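SusD superfamily protein (Parabacteroides distasonis, PDB 3OTN) probably binds glycans or related nutrients at the bacterial outer membrane, as other members of the SusD family do. Local coordinates at residues K16-A21 / G101-L106; N30-K35 / E80-D85; S242-G247 / S351-S356; G274-D279 / P316-P321; P287-V292 / N332-Y337. All coordinates share one frame; numbering follows the deposited sequence.

Overall arrangement
Contacts 1 and 2 lie in the helical part of the chain: contact 2 sits on helix 79-100 and contact 1 uses the loop that follows it. Contact 2 is nested inside the loop closed by contact 1, with centres about 28 Å apart. Contact 3 follows along the chain and encloses both 4 and 5, whose segments alternate and so interlock the region around the antiparallel sheet 329-331, 308-312, 334-336. Contact 3 is the bridge: its Trp-355 packs on Asn-34 of contact 2, and its Ser-351 on Tyr-278 of contact 4. Contacts 1 and 4 mark distant parts of the molecule, centres about 51 Å apart. The helical scaffold is thus joined through contact 3 to the loop- and strand-rich region.

Contact 1. Residues K16-A21 / G101-L106; sequences KESALA and GEFENL
Phe-103 turns one face of its ring to the methyl of Ala-19, which sits above the plane and is offset toward the rim. This is a CH-pi contact, with CB 4.1 Å from the ring centroid and 24° off the normal. The ring atom CZ also comes to 3.6 Å from the backbone N of Ala-19, the single methyl of alanine letting the ring come close to the helix backbone. At the ring's edge, near its plane, stands the hydroxyl of Ser-18, its OG 3.8 Å from Phe-103 CZ. Leu-106 has CG anti to the backbone N (chi1 -175°), which directs the branch toward the helix, and its CD2 lies 3.9 Å from the same Ala-19 CB. That branch also lies 4.1 Å from Lys-16 CA, while the lysine side chain touches Leu-110 and Tyr-114 of helix 108-133. Phe-103 and Leu-106 belong to the loop joining helices 79-100 and 108-133, a helix-helix connection packed on helix 15-25, consistent with the TPR-like helical part of the SusD family.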
# COMPACT_ATOMS: atom_id res chain seq x y z
N LYS A 16 -21.08 17.60 18.73
CA LYS A 16 -20.84 16.84 17.51
C LYS A 16 -19.65 17.41 16.75
O LYS A 16 -18.81 16.66 16.24
CB LYS A 16 -22.06 16.71 16.62
CG LYS A 16 -21.76 15.87 15.40
CD LYS A 16 -22.97 15.58 14.53
CE LYS A 16 -22.55 14.66 13.36
NZ LYS A 16 -23.71 14.46 12.39
N GLU A 17 -19.52 18.72 16.69
CA GLU A 17 -18.36 19.28 16.00
C GLU A 17 -17.05 18.88 16.68
O GLU A 17 -16.08 18.57 16.00
CB GLU A 17 -18.47 20.81 15.90
CG GLU A 17 -19.59 21.34 15.02
CD GLU A 17 -19.83 22.82 15.26
OE1 GLU A 17 -20.45 23.16 16.29
OE2 GLU A 17 -19.36 23.63 14.44
N SER A 18 -17.04 18.88 18.00
CA SER A 18 -15.82 18.56 18.77
C SER A 18 -15.42 17.08 18.58
O SER A 18 -14.27 16.79 18.29
CB SER A 18 -16.02 18.90 20.24
OG SER A 18 -14.87 18.57 20.97
N ALA A 19 -16.40 16.19 18.71
CA ALA A 19 -16.22 14.75 18.46
C ALA A 19 -15.78 14.46 17.02
O ALA A 19 -14.92 13.65 16.80
CB ALA A 19 -17.56 13.99 18.78
N LEU A 20 -16.38 15.13 16.04
CA LEU A 20 -15.98 14.95 14.64
C LEU A 20 -14.52 15.39 14.39
O LEU A 20 -13.76 14.69 13.67
CB LEU A 20 -16.96 15.70 13.70
CG LEU A 20 -16.75 15.63 12.20
CD1 LEU A 20 -16.64 14.19 11.68
CD2 LEU A 20 -17.91 16.34 11.49
N ALA A 21 -14.14 16.52 14.99
CA ALA A 21 -12.77 17.03 14.89
C ALA A 21 -11.76 16.05 15.50
O ALA A 21 -10.73 15.74 14.89
CB ALA A 21 -12.65 18.45 15.53
N GLY A 101 -14.23 9.03 24.74
CA GLY A 101 -14.79 8.32 25.88
C GLY A 101 -15.34 9.20 26.98
O GLY A 101 -16.05 8.72 27.84
N GLU A 102 -15.01 10.49 26.96
CA GLU A 102 -15.48 11.46 27.95
C GLU A 102 -16.74 12.20 27.52
O GLU A 102 -17.25 13.01 28.29
CB GLU A 102 -14.38 12.48 28.22
CG GLU A 102 -13.10 11.86 28.80
CD GLU A 102 -11.95 12.86 28.91
OE1 GLU A 102 -12.09 13.99 28.40
OE2 GLU A 102 -10.90 12.51 29.51
N PHE A 103 -17.23 11.96 26.30
CA PHE A 103 -18.52 12.53 25.84
C PHE A 103 -19.66 11.77 26.52
O PHE A 103 -19.75 10.54 26.36
CB PHE A 103 -18.67 12.40 24.32
CG PHE A 103 -17.93 13.44 23.56
CD1 PHE A 103 -16.57 13.32 23.35
CD2 PHE A 103 -18.57 14.57 23.07
CE1 PHE A 103 -15.87 14.29 22.65
CE2 PHE A 103 -17.85 15.54 22.38
CZ PHE A 103 -16.50 15.40 22.17
N GLU A 104 -20.52 12.46 27.25
CA GLU A 104 -21.63 11.78 27.96
C GLU A 104 -23.00 12.03 27.34
O GLU A 104 -23.77 11.09 27.15
CB GLU A 104 -21.64 12.18 29.44
CG GLU A 104 -20.30 11.92 30.10
CD GLU A 104 -20.39 11.79 31.61
OE1 GLU A 104 -21.14 12.57 32.24
OE2 GLU A 104 -19.69 10.90 32.14
N ASN A 105 -23.29 13.28 26.99
CA ASN A 105 -24.62 13.65 26.47
C ASN A 105 -24.87 13.33 24.98
O ASN A 105 -26.03 13.22 24.56
CB ASN A 105 -24.88 15.15 26.74
N LEU A 106 -23.80 13.22 24.17
CA LEU A 106 -23.94 13.01 22.71
C LEU A 106 -24.32 11.57 22.37
O LEU A 106 -23.80 10.64 22.99
CB LEU A 106 -22.64 13.36 21.98
CG LEU A 106 -22.62 13.33 20.45
CD1 LEU A 106 -23.66 14.35 19.88
CD2 LEU A 106 -21.22 13.60 19.96

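Contact 2. Residues N30-K35 / E80-D85; sequences NTVFNK and EDWWQD. With ACT (acetate ion), chain E.
Val-32 and Asp-85 bring the two backbones closest, their CA atoms 6.0 Å apart, where a short 3-10 segment beginning before Asn-30 meets a turn of helix 79-100. After Phe-33 the chain extends, and this carries Lys-35 back toward the helix. Val-32 fills the gap between the backbones: its CG2 lies 3.6 Å from Asp-85 CB and 3.9 Å from Trp-82 CE3, a beta-branched side chain short enough for so close an approach. The Val-32 carbonyl O stands 3.8 Å above one face of the Trp-82 indole, and it also accepts a hydrogen bond from Thr-44 OG1. Phe-33 and Trp-82 cross at about a right angle, CD1 of the first 3.9 Å from CZ3 of the second. In this SusD-family protein the contact ties the chain between helix 15-25 and strand 36-37 to the helical scaffold: Phe-33 also reaches Leu-124 and Tyr-128 of helix 108-133, while Trp-82 NE1 donates to Thr-44 O. Lys-35 and Asp-85 meet tip to tip in a salt bridge, NZ 2.6 Å from OD2 and on its syn lone pair. The aspartate CG is anti to its own carbonyl carbon (chi1 -71°), which turns the carboxylate toward the lysine. Asp-81 OD1 lies 4.4 Å from Lys-35 NZ, beyond a salt bridge, yet its charge would probably add to the negative field there. Farther round the helix, Trp-83 NE1 donates to an acetate ion.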
# COMPACT_ATOMS: atom_id res chain seq x y z
N ASN A 30 -2.62 10.03 7.64
CA ASN A 30 -2.75 9.26 6.40
C ASN A 30 -1.89 9.78 5.22
O ASN A 30 -1.72 9.07 4.20
CB ASN A 30 -4.22 9.17 5.93
CG ASN A 30 -5.08 8.23 6.78
OD1 ASN A 30 -4.79 7.92 7.96
ND2 ASN A 30 -6.19 7.82 6.20
N THR A 31 -1.39 11.01 5.33
CA THR A 31 -0.41 11.55 4.43
C THR A 31 0.79 10.63 4.30
O THR A 31 1.36 10.51 3.23
CB THR A 31 0.08 12.92 4.87
OG1 THR A 31 0.58 12.81 6.22
CG2 THR A 31 -1.05 13.96 4.80
N VAL A 32 1.13 9.89 5.36
CA VAL A 32 2.33 9.01 5.31
C VAL A 32 2.26 7.93 4.22
O VAL A 32 3.31 7.49 3.72
CB VAL A 32 2.62 8.34 6.69
CG1 VAL A 32 1.62 7.20 6.97
CG2 VAL A 32 4.04 7.84 6.75
N PHE A 33 1.05 7.52 3.83
CA PHE A 33 0.89 6.43 2.85
C PHE A 33 1.22 6.90 1.43
O PHE A 33 1.40 6.06 0.53
CB PHE A 33 -0.52 5.80 2.92
CG PHE A 33 -0.90 5.34 4.31
CD1 PHE A 33 -0.06 4.47 5.01
CD2 PHE A 33 -2.07 5.76 4.92
CE1 PHE A 33 -0.37 4.08 6.33
CE2 PHE A 33 -2.38 5.38 6.22
CZ PHE A 33 -1.51 4.55 6.93
N ASN A 34 1.26 8.22 1.22
CA ASN A 34 1.75 8.80 -0.05
C ASN A 34 1.98 10.26 0.18
O ASN A 34 1.05 11.07 0.22
CB ASN A 34 0.73 8.57 -1.18
CG ASN A 34 1.22 9.04 -2.53
OD1 ASN A 34 1.90 10.05 -2.64
ND2 ASN A 34 0.83 8.32 -3.59
N LYS A 35 3.24 10.61 0.41
CA LYS A 35 3.60 11.99 0.51
C LYS A 35 5.02 12.20 0.04
O LYS A 35 5.88 11.30 0.14
CB LYS A 35 3.45 12.51 1.94
CG LYS A 35 4.44 11.96 2.96
CD LYS A 35 4.36 12.71 4.30
CE LYS A 35 5.71 12.87 4.95
NZ LYS A 35 5.64 13.51 6.32
N GLU A 80 12.55 7.46 8.26
CA GLU A 80 12.23 8.48 9.27
C GLU A 80 10.79 8.95 9.15
O GLU A 80 10.10 9.13 10.15
CB GLU A 80 13.15 9.71 9.14
CG GLU A 80 14.44 9.53 9.83
CD GLU A 80 15.42 10.65 9.55
OE1 GLU A 80 15.87 10.80 8.39
OE2 GLU A 80 15.77 11.33 10.54
N ASP A 81 10.36 9.19 7.91
CA ASP A 81 9.02 9.72 7.63
C ASP A 81 7.96 8.71 8.05
O ASP A 81 6.96 9.06 8.66
CB ASP A 81 8.88 10.05 6.13
CG ASP A 81 10.00 10.96 5.63
OD1 ASP A 81 9.84 12.17 5.75
OD2 ASP A 81 11.06 10.45 5.22
N TRP A 82 8.22 7.45 7.72
CA TRP A 82 7.30 6.38 8.05
C TRP A 82 7.18 6.22 9.55
O TRP A 82 6.07 6.12 10.05
CB TRP A 82 7.68 5.05 7.41
CG TRP A 82 7.24 4.87 6.01
CD1 TRP A 82 7.97 5.06 4.88
CD2 TRP A 82 5.96 4.41 5.58
NE1 TRP A 82 7.23 4.76 3.76
CE2 TRP A 82 5.98 4.37 4.17
CE3 TRP A 82 4.80 4.05 6.25
CZ2 TRP A 82 4.88 3.94 3.42
CZ3 TRP A 82 3.69 3.65 5.50
CH2 TRP A 82 3.75 3.57 4.10
N TRP A 83 8.31 6.21 10.26
CA TRP A 83 8.27 6.07 11.73
C TRP A 83 7.59 7.25 12.43
O TRP A 83 6.70 7.07 13.21
CB TRP A 83 9.69 5.92 12.27
CG TRP A 83 9.79 5.64 13.73
CD1 TRP A 83 9.77 6.54 14.75
CD2 TRP A 83 9.96 4.37 14.32
NE1 TRP A 83 9.91 5.91 15.96
CE2 TRP A 83 10.01 4.56 15.73
CE3 TRP A 83 10.04 3.07 13.81
CZ2 TRP A 83 10.16 3.50 16.62
CZ3 TRP A 83 10.19 1.99 14.71
CH2 TRP A 83 10.27 2.23 16.10
N GLN A 84 8.04 8.45 12.14
CA GLN A 84 7.54 9.65 12.81
C GLN A 84 6.06 9.89 12.52
O GLN A 84 5.30 10.20 13.45
CB GLN A 84 8.35 10.88 12.41
CG GLN A 84 9.78 10.83 12.86
CD GLN A 84 10.62 12.02 12.38
OE1 GLN A 84 10.12 12.93 11.71
NE2 GLN A 84 11.90 12.00 12.73
N ASP A 85 5.63 9.70 11.28
CA ASP A 85 4.22 10.01 10.94
C ASP A 85 3.27 8.95 11.41
O ASP A 85 2.19 9.30 11.82
CB ASP A 85 3.99 10.18 9.45
CG ASP A 85 4.60 11.46 8.89
OD1 ASP A 85 5.13 12.32 9.65
OD2 ASP A 85 4.56 11.58 7.66
C ACT E . 8.35 6.23 19.18
O ACT E . 9.53 5.90 18.91
OXT ACT E . 7.99 7.45 19.15
CH3 ACT E . 7.37 5.19 19.52

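Contact 3. Residues S242-G247 / S351-S356; sequences SQNNKG and SDLNWS. With EDO (1,2-ethanediol), chain P.
Asn-244 uses both ends of its side-chain amide on the backbone of 351-356. Its CG is anti to the carbonyl carbon (chi1 -79°), which carries the amide toward that backbone. OD1 accepts from Asn-354 N at 3.0 Å, the donor lying above the carbonyl plane, and ND2 donates to Asp-352 O at 2.9 Å, nearly along the C=O axis. An asparagine suits the place because its amide pairs with a backbone N-H and a carbonyl as a peptide group would. Over this amide lies that of Asn-354, stacked with the planes 11° apart and the two CG atoms 3.4 Å from each other. The second layer holds the stack. Asn-354 ND2 donates to Gln-252 OE1 and its OD1 accepts from Phe-255 N, which probably fixes which end of the amide is which. Gln-252 OE1 also takes the N-H of Asn-245, which occupies the third position of a type II beta turn from Gln-243 to Lys-246; its phi of 68° is one that asparagine tolerates well. On the other segment, Ser-351 OG accepts from Leu-353 N at 3.1 Å in an ST turn. The beta turn 243-246 leads toward strand 249-253, while Asn-354 leads straight into strand 355-356, which pairs antiparallel with 249-253 at one side of a three-stranded sheet.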
# COMPACT_ATOMS: atom_id res chain seq x y z
N SER A 242 -12.44 10.84 -11.27
CA SER A 242 -13.88 10.66 -11.12
C SER A 242 -14.28 9.37 -10.42
O SER A 242 -15.37 9.30 -9.85
CB SER A 242 -14.61 10.71 -12.48
OG SER A 242 -14.16 9.64 -13.32
N GLN A 243 -13.41 8.35 -10.47
CA GLN A 243 -13.60 7.09 -9.77
C GLN A 243 -13.14 7.06 -8.30
O GLN A 243 -13.32 6.05 -7.65
CB GLN A 243 -12.94 5.95 -10.57
CG GLN A 243 -13.58 5.76 -11.92
CD GLN A 243 -14.97 5.12 -11.82
OE1 GLN A 243 -15.97 5.80 -11.74
NE2 GLN A 243 -15.01 3.83 -11.85
N ASN A 244 -12.62 8.17 -7.78
CA ASN A 244 -12.20 8.28 -6.37
C ASN A 244 -13.29 7.80 -5.37
O ASN A 244 -14.42 8.25 -5.46
CB ASN A 244 -11.89 9.75 -6.02
CG ASN A 244 -10.51 10.25 -6.50
OD1 ASN A 244 -9.69 9.53 -7.07
ND2 ASN A 244 -10.27 11.52 -6.26
N ASN A 245 -12.93 6.87 -4.49
CA ASN A 245 -13.82 6.34 -3.41
C ASN A 245 -15.02 5.50 -3.87
O ASN A 245 -15.93 5.26 -3.08
CB ASN A 245 -14.30 7.48 -2.49
CG ASN A 245 -13.17 8.33 -1.97
OD1 ASN A 245 -13.23 9.58 -2.00
ND2 ASN A 245 -12.15 7.68 -1.43
N LYS A 246 -15.03 5.07 -5.14
CA LYS A 246 -16.14 4.33 -5.75
C LYS A 246 -15.59 3.09 -6.41
O LYS A 246 -14.38 2.92 -6.58
CB LYS A 246 -16.82 5.11 -6.89
CG LYS A 246 -17.04 6.58 -6.76
CD LYS A 246 -18.14 7.10 -7.72
CE LYS A 246 -17.93 6.74 -9.18
NZ LYS A 246 -19.07 7.22 -10.01
N GLY A 247 -16.50 2.25 -6.88
CA GLY A 247 -16.14 1.10 -7.71
C GLY A 247 -15.42 0.08 -6.86
O GLY A 247 -16.01 -0.48 -5.95
N SER A 351 -2.90 17.05 -9.74
CA SER A 351 -3.63 15.80 -9.76
C SER A 351 -4.53 15.69 -8.57
O SER A 351 -4.07 15.84 -7.43
CB SER A 351 -2.71 14.61 -9.76
OG SER A 351 -3.46 13.41 -9.69
N ASP A 352 -5.79 15.35 -8.84
CA ASP A 352 -6.77 15.03 -7.81
C ASP A 352 -7.14 13.54 -7.84
O ASP A 352 -8.25 13.14 -7.48
CB ASP A 352 -8.00 15.96 -7.91
CG ASP A 352 -8.65 15.97 -9.27
OD1 ASP A 352 -8.13 15.36 -10.23
OD2 ASP A 352 -9.72 16.61 -9.40
N LEU A 353 -6.16 12.73 -8.24
CA LEU A 353 -6.30 11.26 -8.24
C LEU A 353 -5.93 10.68 -6.86
O LEU A 353 -4.83 10.90 -6.36
CB LEU A 353 -5.40 10.61 -9.33
CG LEU A 353 -5.41 9.09 -9.49
CD1 LEU A 353 -6.80 8.50 -9.91
CD2 LEU A 353 -4.27 8.60 -10.45
N ASN A 354 -6.86 9.91 -6.27
CA ASN A 354 -6.62 9.27 -4.96
C ASN A 354 -5.56 8.18 -5.11
O ASN A 354 -5.32 7.70 -6.24
CB ASN A 354 -7.94 8.67 -4.38
CG ASN A 354 -8.80 9.70 -3.66
OD1 ASN A 354 -8.50 10.88 -3.67
ND2 ASN A 354 -9.91 9.23 -3.03
N TRP A 355 -4.88 7.85 -4.01
CA TRP A 355 -3.97 6.69 -3.92
C TRP A 355 -4.61 5.61 -3.04
O TRP A 355 -4.95 5.86 -1.89
CB TRP A 355 -2.62 7.11 -3.37
CG TRP A 355 -1.64 6.02 -3.08
CD1 TRP A 355 -1.37 5.45 -1.86
CD2 TRP A 355 -0.81 5.33 -4.03
NE1 TRP A 355 -0.41 4.49 -1.99
CE2 TRP A 355 -0.04 4.39 -3.30
CE3 TRP A 355 -0.60 5.45 -5.41
CZ2 TRP A 355 0.90 3.56 -3.90
CZ3 TRP A 355 0.35 4.62 -6.01
CH2 TRP A 355 1.08 3.69 -5.25
N SER A 356 -4.76 4.41 -3.58
CA SER A 356 -5.40 3.33 -2.83
C SER A 356 -4.59 2.75 -1.67
O SER A 356 -3.39 2.55 -1.79
CB SER A 356 -5.75 2.19 -3.76
OG SER A 356 -6.76 2.63 -4.59
C1 EDO P . -12.50 18.77 -6.02
O1 EDO P . -11.61 19.65 -5.28
C2 EDO P . -11.91 18.25 -7.34
O2 EDO P . -10.59 17.69 -7.19

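Contact 4. Residues G274-D279 / P316-P321; sequences GISAYD and PSKFSP
Lys-318, in the loop connecting strands 308-312 and 329-331 of a beta-hairpin, reaches its ammonium group among the carbonyls of loop 274-279. NZ donates to Ser-276 O at 2.8 Å, from above the carbonyl plane, and to Tyr-278 O at 2.7 Å, with a C=O...donor angle of 172°. Glu-281 forms a salt bridge with the same nitrogen, so a long, charged side chain suits this cluster of oxygens. Bends at chi2 (-71°) and chi4 (63°) fold the chain so that CG passes Gly-274 O and NZ reaches both carbonyls. A methionine here would probably leave both carbonyls without their donor and the charge of Glu-281 without its mate. Nearer the backbone, Gly-274 O lies 3.5 Å from Lys-318 CG and 3.6 Å from Phe-319 CE2, at the ring's edge. A CB on Gly-274 would be tight against CE2 and against Lys-318 CB, which is why glycine fits. Around the contact, Ser-276 and Tyr-278 rest on helix 342-348, while Ile-275 and Phe-319 both pack on Met-329 of strand 329-331.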
# COMPACT_ATOMS: atom_id res chain seq x y z
N GLY A 274 9.98 16.30 -20.51
CA GLY A 274 9.14 17.35 -21.07
C GLY A 274 7.81 16.89 -21.63
O GLY A 274 7.20 17.65 -22.40
N ILE A 275 7.33 15.70 -21.22
CA ILE A 275 6.03 15.19 -21.68
C ILE A 275 4.81 15.77 -20.95
O ILE A 275 3.69 15.49 -21.35
CB ILE A 275 5.93 13.62 -21.60
CG1 ILE A 275 5.97 13.09 -20.15
CG2 ILE A 275 7.02 12.99 -22.51
CD1 ILE A 275 5.30 11.68 -19.96
N SER A 276 5.06 16.53 -19.88
CA SER A 276 4.03 16.99 -18.95
C SER A 276 4.03 18.49 -18.71
O SER A 276 4.96 19.21 -19.10
CB SER A 276 4.20 16.30 -17.60
OG SER A 276 5.16 16.96 -16.80
N ALA A 277 2.97 18.94 -18.03
CA ALA A 277 2.75 20.35 -17.63
C ALA A 277 3.50 20.68 -16.36
O ALA A 277 3.62 21.83 -16.00
CB ALA A 277 1.24 20.62 -17.40
N TYR A 278 3.98 19.66 -15.65
CA TYR A 278 4.77 19.89 -14.44
C TYR A 278 6.09 20.59 -14.78
O TYR A 278 6.61 20.43 -15.88
CB TYR A 278 5.08 18.57 -13.75
CG TYR A 278 3.86 17.87 -13.21
CD1 TYR A 278 3.29 18.27 -11.99
CD2 TYR A 278 3.27 16.80 -13.88
CE1 TYR A 278 2.15 17.64 -11.48
CE2 TYR A 278 2.14 16.14 -13.38
CZ TYR A 278 1.58 16.57 -12.17
OH TYR A 278 0.45 15.90 -11.66
N ASP A 279 6.64 21.36 -13.84
CA ASP A 279 7.93 21.99 -14.12
C ASP A 279 9.07 20.98 -14.33
O ASP A 279 10.01 21.26 -15.08
CB ASP A 279 8.29 23.11 -13.12
CG ASP A 279 8.34 22.65 -11.70
OD1 ASP A 279 8.10 21.46 -11.42
OD2 ASP A 279 8.62 23.50 -10.83
N PRO A 316 3.39 21.23 -25.04
CA PRO A 316 3.64 22.53 -25.74
C PRO A 316 4.38 23.61 -24.94
O PRO A 316 4.94 24.52 -25.54
CB PRO A 316 2.23 23.03 -26.08
CG PRO A 316 1.36 21.81 -26.03
CD PRO A 316 1.96 20.89 -25.02
N SER A 317 4.39 23.53 -23.61
CA SER A 317 5.14 24.51 -22.82
C SER A 317 6.65 24.20 -22.76
O SER A 317 7.43 24.99 -22.23
CB SER A 317 4.61 24.54 -21.38
OG SER A 317 4.97 23.35 -20.68
N LYS A 318 7.04 23.01 -23.24
CA LYS A 318 8.38 22.50 -23.07
C LYS A 318 9.22 22.50 -24.36
O LYS A 318 10.44 22.36 -24.28
CB LYS A 318 8.31 21.08 -22.48
CG LYS A 318 7.58 20.94 -21.13
CD LYS A 318 8.35 21.51 -19.97
CE LYS A 318 7.68 21.22 -18.62
NZ LYS A 318 7.59 19.75 -18.29
N PHE A 319 8.58 22.61 -25.53
CA PHE A 319 9.26 22.59 -26.81
C PHE A 319 8.76 23.74 -27.67
O PHE A 319 7.58 24.11 -27.60
CB PHE A 319 9.03 21.26 -27.54
CG PHE A 319 9.59 20.08 -26.82
CD1 PHE A 319 10.92 19.68 -27.02
CD2 PHE A 319 8.81 19.39 -25.88
CE1 PHE A 319 11.46 18.60 -26.31
CE2 PHE A 319 9.35 18.29 -25.16
CZ PHE A 319 10.67 17.90 -25.39
N SER A 320 9.66 24.29 -28.49
CA SER A 320 9.34 25.38 -29.41
C SER A 320 8.33 24.91 -30.46
O SER A 320 8.35 23.73 -30.83
CB SER A 320 10.60 25.88 -30.12
OG SER A 320 11.67 26.01 -29.21
N PRO A 321 7.44 25.81 -30.92
CA PRO A 321 6.49 25.41 -31.96
C PRO A 321 7.16 24.76 -33.16
O PRO A 321 8.30 25.10 -33.49
CB PRO A 321 5.81 26.73 -32.33
CG PRO A 321 5.79 27.49 -31.05
CD PRO A 321 7.10 27.14 -30.36

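Contact 5. Residues P287-V292 / N332-Y337; sequences PTKEFV and NGYYIY
A water donates to Pro-287 O and to Tyr-334 O, the water oxygen 3.0 Å from each of these carbonyl oxygens, and so bridges two segments that share no direct hydrogen bond. One is the start of the short helix 289-292, capped by Thr-288, whose OG1 accepts from Phe-291 N at 3.0 Å; the other is strand 334-336, an outer strand of an antiparallel sheet with 308-312 next to it. Pro-287, just ahead of the cap, has no N-H to satisfy and lies flush against the strand: its CD is 3.4 Å from Tyr-334 O and 3.9 Å from Ile-336 CG1, the Pro-287 and Ile-336 side chains sliding past each other in opposite directions. Phe-308 of strand 308-312 touches both Pro-287 and Val-292. Tyr-334 reaches toward the helix with CG anti to the carbonyl carbon (chi1 -56°), and its aromatic ring gives Val-292 a flat apolar surface. Its hydroxyl meets Glu-293 OE2, while OE1 of that glutamate forms a salt bridge with Lys-289 NZ. An alanine in place of Tyr-334 would probably open a gap beside Val-292 and leave Glu-293 OE2 without its hydroxyl partner. At the ring's edge, Lys-289 CA lies 4.0 Å from Tyr-334 CD2. Over the face, Val-292 CG1 forms a CH-pi contact almost exactly above the ring centre, 3.6 Å from the centroid and 2° off the normal.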
# COMPACT_ATOMS: atom_id res chain seq x y z
N PRO A 287 9.72 0.83 -13.96
CA PRO A 287 9.63 -0.63 -13.90
C PRO A 287 10.84 -1.25 -14.59
O PRO A 287 11.40 -0.65 -15.50
CB PRO A 287 8.36 -0.92 -14.68
CG PRO A 287 8.33 0.17 -15.75
CD PRO A 287 8.99 1.37 -15.12
N THR A 288 11.23 -2.45 -14.17
CA THR A 288 12.29 -3.15 -14.87
C THR A 288 11.74 -3.74 -16.16
O THR A 288 10.59 -4.19 -16.22
CB THR A 288 12.92 -4.27 -14.05
OG1 THR A 288 11.93 -5.25 -13.73
CG2 THR A 288 13.55 -3.73 -12.81
N LYS A 289 12.58 -3.74 -17.18
CA LYS A 289 12.33 -4.47 -18.43
C LYS A 289 11.99 -5.95 -18.15
O LYS A 289 11.09 -6.48 -18.74
CB LYS A 289 13.57 -4.33 -19.33
CG LYS A 289 13.67 -5.26 -20.56
CD LYS A 289 15.09 -5.17 -21.19
CE LYS A 289 15.54 -6.52 -21.81
NZ LYS A 289 14.82 -6.86 -23.07
N GLU A 290 12.71 -6.58 -17.22
CA GLU A 290 12.51 -8.00 -16.85
C GLU A 290 11.13 -8.31 -16.25
O GLU A 290 10.53 -9.35 -16.54
CB GLU A 290 13.59 -8.49 -15.85
CG GLU A 290 15.03 -8.56 -16.41
CD GLU A 290 15.80 -7.22 -16.33
OE1 GLU A 290 15.19 -6.15 -16.04
OE2 GLU A 290 17.01 -7.27 -16.57
N PHE A 291 10.62 -7.40 -15.41
CA PHE A 291 9.27 -7.56 -14.90
C PHE A 291 8.23 -7.37 -15.98
O PHE A 291 7.28 -8.16 -16.07
CB PHE A 291 8.97 -6.64 -13.73
CG PHE A 291 7.59 -6.83 -13.15
CD1 PHE A 291 7.20 -8.06 -12.66
CD2 PHE A 291 6.67 -5.77 -13.13
CE1 PHE A 291 5.92 -8.25 -12.11
CE2 PHE A 291 5.40 -5.94 -12.60
CZ PHE A 291 5.02 -7.18 -12.08
N VAL A 292 8.39 -6.32 -16.79
CA VAL A 292 7.41 -6.05 -17.84
C VAL A 292 7.34 -7.26 -18.78
O VAL A 292 6.24 -7.72 -19.15
CB VAL A 292 7.73 -4.75 -18.58
CG1 VAL A 292 6.86 -4.60 -19.85
CG2 VAL A 292 7.53 -3.54 -17.63
N ASN A 332 12.03 5.50 -25.18
CA ASN A 332 13.16 4.56 -25.21
C ASN A 332 13.22 3.67 -23.96
O ASN A 332 14.29 3.44 -23.40
CB ASN A 332 14.51 5.30 -25.40
CG ASN A 332 14.53 6.18 -26.62
OD1 ASN A 332 14.83 7.37 -26.52
ND2 ASN A 332 14.22 5.60 -27.79
N GLY A 333 12.07 3.17 -23.53
CA GLY A 333 12.01 2.28 -22.37
C GLY A 333 10.59 2.13 -21.90
O GLY A 333 9.71 2.86 -22.36
N TYR A 334 10.36 1.22 -20.96
CA TYR A 334 9.06 1.11 -20.32
C TYR A 334 8.95 2.07 -19.14
O TYR A 334 9.87 2.21 -18.34
CB TYR A 334 8.80 -0.31 -19.83
CG TYR A 334 8.92 -1.39 -20.90
CD1 TYR A 334 8.01 -1.46 -21.95
CD2 TYR A 334 9.89 -2.39 -20.80
CE1 TYR A 334 8.10 -2.48 -22.91
CE2 TYR A 334 9.99 -3.40 -21.75
CZ TYR A 334 9.09 -3.45 -22.80
OH TYR A 334 9.21 -4.48 -23.72
N TYR A 335 7.79 2.71 -19.04
CA TYR A 335 7.44 3.52 -17.89
C TYR A 335 6.05 3.13 -17.39
O TYR A 335 5.23 2.61 -18.17
CB TYR A 335 7.50 4.99 -18.26
CG TYR A 335 8.91 5.42 -18.58
CD1 TYR A 335 9.75 5.90 -17.58
CD2 TYR A 335 9.43 5.28 -19.88
CE1 TYR A 335 11.09 6.25 -17.85
CE2 TYR A 335 10.76 5.63 -20.17
CZ TYR A 335 11.58 6.12 -19.15
OH TYR A 335 12.88 6.48 -19.41
N ILE A 336 5.81 3.37 -16.11
CA ILE A 336 4.52 3.10 -15.51
C ILE A 336 3.49 4.15 -15.92
O ILE A 336 3.66 5.33 -15.65
CB ILE A 336 4.59 2.97 -13.99
CG1 ILE A 336 5.41 1.72 -13.62
CG2 ILE A 336 3.14 2.85 -13.43
CD1 ILE A 336 6.21 1.79 -12.29
N TYR A 337 2.44 3.68 -16.59
CA TYR A 337 1.28 4.45 -17.01
C TYR A 337 0.06 4.21 -16.11
O TYR A 337 -0.93 4.94 -16.22
CB TYR A 337 0.89 4.03 -18.44
CG TYR A 337 0.07 5.01 -19.23
CD1 TYR A 337 0.59 6.26 -19.59
CD2 TYR A 337 -1.24 4.71 -19.64
CE1 TYR A 337 -0.16 7.17 -20.36
CE2 TYR A 337 -1.99 5.64 -20.39
CZ TYR A 337 -1.44 6.84 -20.75
OH TYR A 337 -2.18 7.75 -21.49
O HOH W 1 12.34 0.58 -18.02